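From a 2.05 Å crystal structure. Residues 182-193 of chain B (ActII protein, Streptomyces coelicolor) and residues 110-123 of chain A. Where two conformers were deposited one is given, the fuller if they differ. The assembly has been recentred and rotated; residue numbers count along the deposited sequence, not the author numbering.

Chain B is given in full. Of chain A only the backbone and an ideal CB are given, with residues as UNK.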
# COMPACT_ATOMS: atom_id res chain seq x y z
N PHE B 182 27.59 -4.21 7.23
CA PHE B 182 26.43 -3.63 6.54
C PHE B 182 26.84 -2.51 5.58
O PHE B 182 26.42 -1.35 5.78
CB PHE B 182 25.41 -3.14 7.59
CG PHE B 182 25.03 -4.21 8.57
CD1 PHE B 182 25.79 -4.44 9.71
CD2 PHE B 182 23.94 -5.04 8.32
CE1 PHE B 182 25.46 -5.46 10.60
CE2 PHE B 182 23.61 -6.09 9.18
CZ PHE B 182 24.40 -6.31 10.31
N PRO B 183 27.69 -2.83 4.55
CA PRO B 183 28.22 -1.73 3.70
C PRO B 183 27.10 -1.05 2.90
O PRO B 183 27.11 0.16 2.70
CB PRO B 183 29.22 -2.47 2.81
CG PRO B 183 28.73 -3.88 2.80
CD PRO B 183 28.27 -4.12 4.17
N ASN B 184 26.10 -1.81 2.45
CA ASN B 184 25.02 -1.20 1.68
C ASN B 184 24.13 -0.32 2.53
O ASN B 184 23.72 0.75 2.08
CB ASN B 184 24.19 -2.26 0.94
CG ASN B 184 24.98 -2.92 -0.15
OD1 ASN B 184 25.12 -2.38 -1.24
ND2 ASN B 184 25.52 -4.09 0.15
N LEU B 185 23.75 -0.78 3.74
CA LEU B 185 22.91 0.07 4.61
C LEU B 185 23.65 1.32 5.05
O LEU B 185 23.07 2.41 5.16
CB LEU B 185 22.44 -0.69 5.84
CG LEU B 185 21.14 -1.47 5.74
CD1 LEU B 185 20.62 -1.62 4.35
CD2 LEU B 185 21.38 -2.73 6.38
N VAL B 186 24.93 1.20 5.30
CA VAL B 186 25.69 2.43 5.65
C VAL B 186 25.71 3.38 4.47
O VAL B 186 25.37 4.58 4.60
CB VAL B 186 27.13 2.09 6.09
CG1 VAL B 186 27.94 3.34 6.35
CG2 VAL B 186 27.11 1.18 7.33
N HIS B 187 26.13 2.88 3.32
CA HIS B 187 26.22 3.71 2.12
C HIS B 187 24.89 4.39 1.71
O HIS B 187 24.87 5.59 1.37
CB HIS B 187 26.78 2.87 0.97
CG HIS B 187 26.92 3.64 -0.31
ND1 HIS B 187 27.97 4.51 -0.53
CD2 HIS B 187 26.13 3.71 -1.40
CE1 HIS B 187 27.82 5.06 -1.73
NE2 HIS B 187 26.71 4.59 -2.28
N LEU B 188 23.79 3.63 1.77
CA LEU B 188 22.46 4.13 1.38
C LEU B 188 21.69 4.76 2.55
O LEU B 188 20.47 4.90 2.48
CB LEU B 188 21.64 2.96 0.76
CG LEU B 188 22.24 2.37 -0.52
CD1 LEU B 188 21.49 1.12 -1.01
CD2 LEU B 188 22.23 3.48 -1.57
N ALA B 189 22.39 5.05 3.65
CA ALA B 189 21.72 5.48 4.88
C ALA B 189 20.74 6.64 4.63
O ALA B 189 19.58 6.62 5.09
CB ALA B 189 22.77 5.91 5.92
N GLY B 190 21.23 7.65 3.91
CA GLY B 190 20.45 8.85 3.54
C GLY B 190 19.21 8.55 2.68
O GLY B 190 18.10 8.80 3.12
N PRO B 191 19.38 8.03 1.45
CA PRO B 191 18.23 7.65 0.62
C PRO B 191 17.18 6.76 1.32
O PRO B 191 15.98 6.95 1.11
CB PRO B 191 18.85 6.86 -0.55
CG PRO B 191 20.28 7.10 -0.53
CD PRO B 191 20.66 7.89 0.72
N ILE B 192 17.62 5.79 2.09
CA ILE B 192 16.69 4.85 2.75
C ILE B 192 15.77 5.60 3.72
O ILE B 192 14.55 5.41 3.74
CB ILE B 192 17.45 3.70 3.45
CG1 ILE B 192 18.05 2.75 2.40
CG2 ILE B 192 16.54 2.94 4.41
CD1 ILE B 192 18.98 1.72 2.94
N THR B 193 16.37 6.48 4.52
CA THR B 193 15.62 7.19 5.56
C THR B 193 14.85 8.39 5.03
O THR B 193 13.73 8.65 5.47
CB THR B 193 16.55 7.72 6.65
OG1 THR B 193 17.40 8.73 6.10
CG2 THR B 193 17.41 6.63 7.18
N UNK A 110 15.33 -8.31 10.09
CA UNK A 110 14.96 -7.29 9.14
C UNK A 110 16.18 -6.59 8.56
O UNK A 110 16.21 -6.35 7.35
CB UNK A 110 14.03 -6.27 9.80
N UNK A 111 17.10 -6.16 9.44
CA UNK A 111 18.26 -5.45 8.98
C UNK A 111 19.15 -6.32 8.06
O UNK A 111 19.60 -5.86 7.06
CB UNK A 111 19.06 -4.95 10.19
N UNK A 112 19.37 -7.59 8.39
CA UNK A 112 20.12 -8.49 7.51
C UNK A 112 19.38 -8.59 6.16
O UNK A 112 19.99 -8.50 5.09
CB UNK A 112 20.28 -9.87 8.15
N UNK A 113 18.06 -8.69 6.20
CA UNK A 113 17.26 -8.85 4.99
C UNK A 113 17.41 -7.62 4.11
O UNK A 113 17.47 -7.73 2.91
CB UNK A 113 15.79 -9.09 5.33
N UNK A 114 17.45 -6.46 4.73
CA UNK A 114 17.54 -5.22 4.01
C UNK A 114 18.94 -5.07 3.40
O UNK A 114 19.10 -4.63 2.26
CB UNK A 114 17.21 -4.04 4.93
N UNK A 115 19.96 -5.40 4.16
CA UNK A 115 21.32 -5.42 3.62
C UNK A 115 21.43 -6.29 2.37
O UNK A 115 22.01 -5.90 1.38
CB UNK A 115 22.30 -5.92 4.68
N UNK A 116 20.96 -7.52 2.45
CA UNK A 116 21.00 -8.42 1.34
C UNK A 116 20.16 -7.91 0.17
O UNK A 116 20.60 -7.99 -0.99
CB UNK A 116 20.52 -9.81 1.78
N UNK A 117 18.97 -7.37 0.46
CA UNK A 117 18.12 -6.79 -0.57
C UNK A 117 18.87 -5.68 -1.31
O UNK A 117 18.96 -5.67 -2.55
CB UNK A 117 16.83 -6.25 0.04
N UNK A 118 19.42 -4.74 -0.57
CA UNK A 118 20.13 -3.68 -1.21
C UNK A 118 21.35 -4.19 -1.95
O UNK A 118 21.68 -3.68 -3.01
CB UNK A 118 20.53 -2.62 -0.18
N UNK A 119 22.06 -5.17 -1.39
CA UNK A 119 23.15 -5.77 -2.11
C UNK A 119 22.66 -6.24 -3.48
O UNK A 119 23.30 -5.96 -4.50
CB UNK A 119 23.75 -6.93 -1.31
N UNK A 120 21.52 -6.94 -3.51
CA UNK A 120 21.02 -7.50 -4.79
C UNK A 120 20.63 -6.39 -5.78
O UNK A 120 20.95 -6.46 -6.97
CB UNK A 120 19.81 -8.41 -4.54
N UNK A 121 19.91 -5.41 -5.28
CA UNK A 121 19.45 -4.28 -6.12
C UNK A 121 20.60 -3.52 -6.76
O UNK A 121 20.63 -3.34 -7.97
CB UNK A 121 18.61 -3.31 -5.29
N UNK A 122 21.56 -3.11 -5.96
CA UNK A 122 22.78 -2.49 -6.48
C UNK A 122 23.60 -3.35 -7.44
O UNK A 122 24.22 -2.84 -8.37
CB UNK A 122 23.67 -2.09 -5.30
N UNK A 123 23.65 -4.64 -7.20
CA UNK A 123 24.36 -5.54 -8.09
C UNK A 123 23.79 -5.48 -9.50
O UNK A 123 24.47 -5.82 -10.44
CB UNK A 123 24.30 -6.97 -7.56

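Chain A 110-123 runs as a helix and crosses helix 183-187 of chain B at 83°.

Position 110 has nothing of chain B near its CB, so many residues would fit; it is Gly110(A). At 111, CA-to-CB points toward chain B, with the Phe182(B) ring ahead. A long apolar side chain would suit. Met111(A) lays CE over one face of the Phe182(B) ring, 3.8 Å from its centroid.

Position 112 points away, with the ring edge still in reach. The demand is weak, and many residues would do; a small apolar one could graze the ring. It is Val112(A), its CG2 4.5 Å from CE2 of Phe182(B). Position 113 is out of reach and unconstrained from this side: Gly113(A).

At 114 the CB points sideways, 4.2 Å from CD1 of Leu185(B), with Ile192(B) further along. Leucine, isoleucine or methionine would suit. Met114(A) brings CG to 3.9 Å from CD1 of Leu185(B) and SD to 4.3 Å from CG2 of Ile192(B).

At 115 the CB points sideways, its ideal position 3.7 Å from CD2 of Leu185(B), beside the start of a helix. The backbone N atoms of Asn184(B) and Leu185(B) lie in its first turn, where amides lack helical acceptors, and ND2 of Asn184(B) is another donor. A carboxylate on a flexible arm suits best, such as glutamate; glutamine could meet only part of the demand. The end of Glu115(A) comes nearer. OE1 accepts from N of Leu185(B) at 2.8 Å. OE2 accepts from both N and ND2 of Asn184(B), each at 3.0 Å.

Positions 116 and 117 meet nothing here. Arg116(A) bonds elsewhere in the structure, and Thr117(A) OG1 donates to O of Gly113(A) at 2.8 Å.

At 118 the CB points toward chain B, 3.8 Å from CB of Asn184(B), with Leu185(B), Leu188(B) and Ile192(B) around it. A medium or large apolar residue fits. Met118(A) sets SD 3.8 Å from CD1 of Leu188(B) and CG 4.1 Å from CD1 of Leu185(B).

Position 119 has ND2 of Asn184(B) 3.7 Å from its ideal CB, so a short acceptor such as asparagine, aspartate or serine is plausible. Asn119(A) OD1 accepts from that ND2 at 3.1 Å.

Positions 120 and 121 make no contact; they are Leu120(A) and Leu121(A).

At 122 the CB points toward chain B, 4.3 Å from OD1 of Asn184(B). A long donor, arginine, lysine or glutamine, would suit. Arg122(A) donates from NE and NH2 to that OD1, each at 3.1 Å. Leu188(B) and His187(B) lie over one guanidinium face. Asn184(B) is thus a knob among 115, 118, 119 and 122.

Position 123 is out of reach; Ser123(A) OG donates to O of Leu120(A) at 2.5 Å.

Chain A (110-123) GMVGMERTMNLLRS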
# COMPACT_ATOMS: atom_id res chain seq x y z
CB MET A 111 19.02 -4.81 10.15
CG MET A 111 19.69 -5.81 11.11
SD MET A 111 20.84 -5.08 12.30
CE MET A 111 21.70 -3.86 11.26
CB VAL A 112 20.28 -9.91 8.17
CG1 VAL A 112 20.88 -10.92 7.19
CG2 VAL A 112 21.12 -9.80 9.45
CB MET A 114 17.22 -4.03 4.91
CG MET A 114 16.87 -2.79 4.04
SD MET A 114 16.37 -1.31 4.97
CE MET A 114 15.15 -1.99 6.10
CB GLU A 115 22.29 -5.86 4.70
CG GLU A 115 23.79 -5.91 4.31
CD GLU A 115 24.36 -4.61 3.87
OE1 GLU A 115 23.95 -3.53 4.32
OE2 GLU A 115 25.31 -4.67 3.06
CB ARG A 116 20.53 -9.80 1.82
CG ARG A 116 21.53 -10.40 2.87
CD ARG A 116 21.08 -11.77 3.36
NE ARG A 116 21.12 -12.72 2.25
CZ ARG A 116 22.22 -13.32 1.81
NH1 ARG A 116 23.42 -13.07 2.36
NH2 ARG A 116 22.12 -14.18 0.77
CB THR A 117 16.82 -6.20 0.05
OG1 THR A 117 16.02 -7.26 0.59
CG2 THR A 117 15.98 -5.44 -1.01
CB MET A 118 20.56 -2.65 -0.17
CG MET A 118 19.37 -1.91 0.41
SD MET A 118 18.39 -1.06 -0.86
CE MET A 118 16.81 -1.03 -0.07
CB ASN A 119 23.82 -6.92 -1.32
CG ASN A 119 25.23 -7.21 -1.79
OD1 ASN A 119 26.03 -6.31 -1.98
ND2 ASN A 119 25.55 -8.47 -1.95
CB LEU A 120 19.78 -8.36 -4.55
CG LEU A 120 19.16 -9.17 -5.71
CD1 LEU A 120 20.18 -10.04 -6.44
CD2 LEU A 120 17.98 -10.02 -5.24
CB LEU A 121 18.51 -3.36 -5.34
CG LEU A 121 17.17 -4.00 -4.90
CD1 LEU A 121 16.43 -3.14 -3.85
CD2 LEU A 121 16.23 -4.40 -6.05
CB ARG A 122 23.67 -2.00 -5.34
CG ARG A 122 22.98 -1.00 -4.46
CD ARG A 122 23.81 0.22 -4.28
NE ARG A 122 24.64 0.04 -3.12
CZ ARG A 122 25.73 0.75 -2.81
NH1 ARG A 122 26.14 1.75 -3.59
NH2 ARG A 122 26.39 0.42 -1.70
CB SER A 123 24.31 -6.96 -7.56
OG SER A 123 23.06 -7.53 -7.92
O HOH W 1 26.85 -3.43 -3.29
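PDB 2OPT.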